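Local coordinates for MstE (Scytonema sp. PCC 10023, PDB 6SBF), which probably acts as a single-domain class II terpene cyclase that folds linear isoprenoid chains into the polycyclic skeletons of merosterols, at residues W212-Y217 with S264-W270; L272-L276 with N358-A363. The protein carries 1 engineered substitution. All coordinates share one frame; numbering follows the deposited sequence.

Contact 1: residues W212-Y217 with S264-W270; sequences WSDHEY and STFATAW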
# COMPACT_ATOMS: atom_id res chain seq x y z
N TRP A 212 -4.20 -3.17 -7.76
CA TRP A 212 -5.17 -3.12 -6.66
C TRP A 212 -6.55 -2.86 -7.16
O TRP A 212 -6.75 -1.98 -8.02
CB TRP A 212 -4.78 -2.01 -5.67
CG TRP A 212 -3.43 -2.22 -5.06
CD1 TRP A 212 -2.27 -1.73 -5.55
CD2 TRP A 212 -3.07 -3.17 -4.04
NE1 TRP A 212 -1.22 -2.21 -4.87
CE2 TRP A 212 -1.68 -3.11 -3.93
CE3 TRP A 212 -3.79 -4.03 -3.22
CZ2 TRP A 212 -0.99 -3.86 -2.99
CZ3 TRP A 212 -3.11 -4.84 -2.34
CH2 TRP A 212 -1.73 -4.70 -2.18
N SER A 213 -7.51 -3.51 -6.54
CA SER A 213 -8.93 -3.28 -6.82
C SER A 213 -9.36 -1.92 -6.27
O SER A 213 -10.25 -1.26 -6.83
CB SER A 213 -9.74 -4.40 -6.12
OG SER A 213 -9.51 -5.70 -6.61
N ASP A 214 -8.82 -1.55 -5.10
CA ASP A 214 -9.39 -0.42 -4.33
C ASP A 214 -8.65 0.86 -4.71
O ASP A 214 -7.45 1.07 -4.28
CB ASP A 214 -9.29 -0.71 -2.85
CG ASP A 214 -10.12 -1.91 -2.44
OD1 ASP A 214 -11.33 -1.90 -2.74
OD2 ASP A 214 -9.59 -2.85 -1.82
N HIS A 215 -9.30 1.80 -5.40
CA HIS A 215 -8.69 3.04 -5.89
C HIS A 215 -8.26 3.95 -4.73
O HIS A 215 -7.45 4.86 -4.98
CB HIS A 215 -9.68 3.81 -6.76
CG HIS A 215 -10.20 3.08 -7.93
ND1 HIS A 215 -9.44 2.16 -8.63
CD2 HIS A 215 -11.41 3.18 -8.55
CE1 HIS A 215 -10.19 1.68 -9.64
NE2 HIS A 215 -11.40 2.28 -9.59
N GLU A 216 -8.78 3.73 -3.53
CA GLU A 216 -8.38 4.55 -2.35
C GLU A 216 -6.87 4.44 -2.10
O GLU A 216 -6.31 5.41 -1.65
CB GLU A 216 -9.20 4.12 -1.15
CG GLU A 216 -10.72 4.33 -1.29
CD GLU A 216 -11.44 3.36 -2.19
OE1 GLU A 216 -12.61 3.69 -2.60
OE2 GLU A 216 -10.89 2.25 -2.46
N TYR A 217 -6.29 3.28 -2.34
CA TYR A 217 -4.84 3.09 -2.16
C TYR A 217 -4.07 4.06 -3.04
O TYR A 217 -3.24 4.87 -2.53
CB TYR A 217 -4.51 1.64 -2.47
CG TYR A 217 -3.05 1.29 -2.50
CD1 TYR A 217 -2.27 1.43 -3.60
CD2 TYR A 217 -2.43 0.72 -1.40
CE1 TYR A 217 -0.94 1.06 -3.66
CE2 TYR A 217 -1.09 0.35 -1.42
CZ TYR A 217 -0.33 0.51 -2.54
OH TYR A 217 0.99 0.13 -2.56
N SER A 264 -15.22 -2.21 3.36
CA SER A 264 -13.88 -2.79 3.22
C SER A 264 -12.94 -2.14 4.26
O SER A 264 -12.77 -0.90 4.24
CB SER A 264 -13.33 -2.55 1.87
OG SER A 264 -11.93 -2.70 1.86
N THR A 265 -12.33 -2.92 5.13
CA THR A 265 -11.38 -2.38 6.10
C THR A 265 -10.20 -1.74 5.40
O THR A 265 -9.77 -0.63 5.81
CB THR A 265 -10.98 -3.44 7.12
OG1 THR A 265 -10.57 -4.60 6.43
CG2 THR A 265 -12.11 -3.76 8.08
N PHE A 266 -9.67 -2.35 4.36
CA PHE A 266 -8.51 -1.83 3.61
C PHE A 266 -8.85 -0.53 2.92
O PHE A 266 -8.08 0.46 3.00
CB PHE A 266 -7.98 -2.90 2.65
CG PHE A 266 -6.76 -2.57 1.85
CD1 PHE A 266 -5.51 -2.56 2.46
CD2 PHE A 266 -6.82 -2.34 0.49
CE1 PHE A 266 -4.37 -2.33 1.69
CE2 PHE A 266 -5.73 -2.16 -0.29
CZ PHE A 266 -4.48 -2.15 0.33
N ALA A 267 -9.94 -0.49 2.18
CA ALA A 267 -10.30 0.70 1.40
C ALA A 267 -10.62 1.81 2.40
O ALA A 267 -10.35 2.98 2.10
CB ALA A 267 -11.44 0.42 0.44
N THR A 268 -11.29 1.51 3.50
CA THR A 268 -11.67 2.53 4.50
C THR A 268 -10.41 3.14 5.15
O THR A 268 -10.35 4.36 5.32
CB THR A 268 -12.63 1.98 5.55
OG1 THR A 268 -13.79 1.50 4.87
CG2 THR A 268 -13.03 2.99 6.57
N ALA A 269 -9.41 2.33 5.45
CA ALA A 269 -8.17 2.83 6.07
C ALA A 269 -7.46 3.74 5.08
O ALA A 269 -6.98 4.84 5.49
CB ALA A 269 -7.30 1.65 6.46
N TRP A 270 -7.40 3.37 3.81
CA TRP A 270 -6.75 4.26 2.84
C TRP A 270 -7.58 5.54 2.67
O TRP A 270 -6.98 6.62 2.49
CB TRP A 270 -6.45 3.53 1.52
CG TRP A 270 -5.20 2.71 1.61
CD1 TRP A 270 -5.04 1.35 1.66
CD2 TRP A 270 -3.87 3.26 1.72
NE1 TRP A 270 -3.71 1.03 1.76
CE2 TRP A 270 -2.98 2.17 1.84
CE3 TRP A 270 -3.35 4.55 1.76
CZ2 TRP A 270 -1.59 2.37 1.95
CZ3 TRP A 270 -2.00 4.74 1.83
CH2 TRP A 270 -1.15 3.67 1.95
O HOH W 1 -11.05 -4.16 -0.12

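Contact 2: residues L272-L276 with N358-A363; sequences LRLLL and NSLVKA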
# COMPACT_ATOMS: atom_id res chain seq x y z
N LEU A 272 -9.34 7.00 4.93
CA LEU A 272 -9.07 7.79 6.16
C LEU A 272 -7.75 8.54 5.96
O LEU A 272 -7.70 9.77 6.28
CB LEU A 272 -9.11 6.87 7.36
CG LEU A 272 -8.75 7.50 8.70
CD1 LEU A 272 -9.61 8.72 8.96
CD2 LEU A 272 -8.86 6.48 9.81
N ARG A 273 -6.71 7.90 5.43
CA ARG A 273 -5.45 8.60 5.20
C ARG A 273 -5.68 9.75 4.19
O ARG A 273 -5.14 10.85 4.41
CB ARG A 273 -4.40 7.65 4.65
CG ARG A 273 -3.78 6.85 5.73
CD ARG A 273 -2.60 6.02 5.25
NE ARG A 273 -1.45 6.68 4.60
CZ ARG A 273 -0.22 6.15 4.52
NH1 ARG A 273 0.10 5.07 5.22
NH2 ARG A 273 0.70 6.69 3.75
N LEU A 274 -6.41 9.51 3.13
CA LEU A 274 -6.70 10.57 2.14
C LEU A 274 -7.37 11.76 2.83
O LEU A 274 -7.01 12.94 2.55
CB LEU A 274 -7.58 9.99 1.05
CG LEU A 274 -8.15 10.98 0.03
CD1 LEU A 274 -7.12 11.75 -0.73
CD2 LEU A 274 -9.03 10.18 -0.95
N LEU A 275 -8.30 11.51 3.70
CA LEU A 275 -9.11 12.58 4.35
C LEU A 275 -8.27 13.40 5.36
O LEU A 275 -8.69 14.47 5.73
CB LEU A 275 -10.36 12.01 5.03
CG LEU A 275 -11.41 11.41 4.08
CD1 LEU A 275 -12.46 10.71 4.90
CD2 LEU A 275 -11.99 12.45 3.16
N LEU A 276 -7.08 12.92 5.75
CA LEU A 276 -6.18 13.70 6.62
C LEU A 276 -5.55 14.84 5.83
O LEU A 276 -4.91 15.70 6.48
CB LEU A 276 -5.12 12.79 7.18
CG LEU A 276 -5.67 11.75 8.16
CD1 LEU A 276 -4.58 10.81 8.53
CD2 LEU A 276 -6.17 12.46 9.43
N ASN A 358 -1.93 1.98 10.90
CA ASN A 358 -1.28 3.21 10.44
C ASN A 358 -2.29 4.36 10.30
O ASN A 358 -2.05 5.50 10.74
CB ASN A 358 -0.52 2.94 9.17
CG ASN A 358 -0.03 4.18 8.50
OD1 ASN A 358 -0.79 4.85 7.83
ND2 ASN A 358 1.26 4.46 8.64
N SER A 359 -3.43 4.07 9.68
CA SER A 359 -4.44 5.14 9.43
C SER A 359 -4.93 5.67 10.78
O SER A 359 -5.20 6.86 10.89
CB SER A 359 -5.55 4.64 8.52
OG SER A 359 -6.46 3.71 9.18
N LEU A 360 -5.12 4.79 11.77
CA LEU A 360 -5.67 5.21 13.08
C LEU A 360 -4.63 6.06 13.85
O LEU A 360 -5.00 7.04 14.48
CB LEU A 360 -6.07 3.99 13.90
CG LEU A 360 -7.25 3.18 13.38
CD1 LEU A 360 -7.48 1.97 14.27
CD2 LEU A 360 -8.50 4.04 13.30
N VAL A 361 -3.37 5.66 13.78
CA VAL A 361 -2.29 6.47 14.38
C VAL A 361 -2.26 7.87 13.76
O VAL A 361 -2.19 8.89 14.49
CB VAL A 361 -0.94 5.75 14.27
CG1 VAL A 361 0.19 6.64 14.77
CG2 VAL A 361 -0.91 4.47 15.07
N LYS A 362 -2.32 7.95 12.44
CA LYS A 362 -2.24 9.25 11.76
C LYS A 362 -3.50 10.06 12.04
O LYS A 362 -3.39 11.29 12.10
CB LYS A 362 -1.99 9.01 10.28
CG LYS A 362 -0.66 8.38 9.90
CD LYS A 362 -0.42 8.09 8.43
CE LYS A 362 -0.67 9.25 7.53
NZ LYS A 362 0.45 10.20 7.67
N ALA A 363 -4.68 9.44 12.17
CA ALA A 363 -5.91 10.21 12.31
C ALA A 363 -6.17 10.68 13.72
O ALA A 363 -6.95 11.64 13.90
CB ALA A 363 -7.03 9.39 11.81

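Contact 1: residues W212-Y217 with S264-W270
Tyr217 turns the edge of its ring to the face of Trp270, an edge-to-face pair inside the alpha6-alpha6 barrel of the cyclase, where the start of helix 215-229 lies against the start of helix 265-275. The ring planes stand 73° apart, and CD2 of Tyr217 comes to 3.6 Å from Trp270 CE2. The same indole face receives Tyr217 CA, a CH-pi contact 4.1 Å from the centroid of the five-membered ring. With CG of Trp270 anti to the carbonyl carbon (chi1 -81°), the indole lies alongside the tyrosine, both pointing the same way; a leucine here would probably leave the Tyr217 edge and CA without their aromatic face. Phe266 extends the aromatic cluster, its CZ touching Tyr217 CD2 at 3.9 Å and its CE2 meeting Trp212 CE3 obliquely. Ala267 is small enough to let the carboxylates of Asp214 and Glu216 settle against its methyl group, while Glu216 OE1 forms a salt bridge with Arg248 NE. The polar margin is bridged by water: it donates to Asp214 OD2 and accepts from Ser264 OG, the N-cap hydroxyl that also accepts from Ala267 N at 3.0 Å in a nearly straight bond (170° at the hydrogen).

Contact 2: residues L272-L276 with N358-A363
Arg273 of helix 265-275 lies against Ser359 and Asn358 of helix 350-363, and with Leu272 and Leu276 it carries most of this helix-to-helix packing in the alpha-helical barrel. Its aliphatic part does the first work: CG lies 4.0 Å from Ser359 CB, where the small serine lets the two backbones come close. The chain then bends at chi3 (57°), carrying the guanidinium to the side chain of Asn358. There NH1 gives a weak hydrogen bond to Asn358 OD1, 2.8 Å long but bent to 128° at the hydrogen, with the guanidinium and amide planes 30° apart. Lys362 lays its CD and CE over one guanidinium face, its CE 4.0 Å from Arg273 NE. CD1 of Leu272 meets Ala363 CB at 3.9 Å, while CD2 shares that methyl and also lies beside Ser359 OG, which is hydrogen-bonded to Val356 O one turn back. Leu276, one turn on, straddles the last residues, with CD1 against Lys362 CB at 3.6 Å and CD2 over Ala363 CA at 3.7 Å. Alanine suits this place because its single methyl leaves room for both leucines. Glu224 forms a salt bridge with NH2 of Arg273, and Asn358 ND2 donates to Met68 O. The leucine, alanine and serine packing is mainly aliphatic; Lys362 packs with its methylenes, its ammonium a nearby like charge not in contact, and Glu224 probably offsets this charge while Asn358 adds a neutral acceptor.

Helix 265-275 serves both contacts: contact 1 uses its first turns to meet the start of helix 215-229 and the loop leading into it, and contact 2 its last turn to meet the end of helix 350-363. The two adjoin where Ala269 O lies 3.4 Å from Ser359 CB, their centres about 12 Å apart. Every touching residue of contact 1 is buried, whereas contact 2, farther from the centre of the chain, includes the partly exposed Leu276 and Lys362. Their chemistry differs accordingly: aromatic rings and a water-bridged polar margin in the first, aliphatic branches and two long cationic side chains in the second. Glu224, paired with Arg273, links helix 215-229 to contact 2 as well.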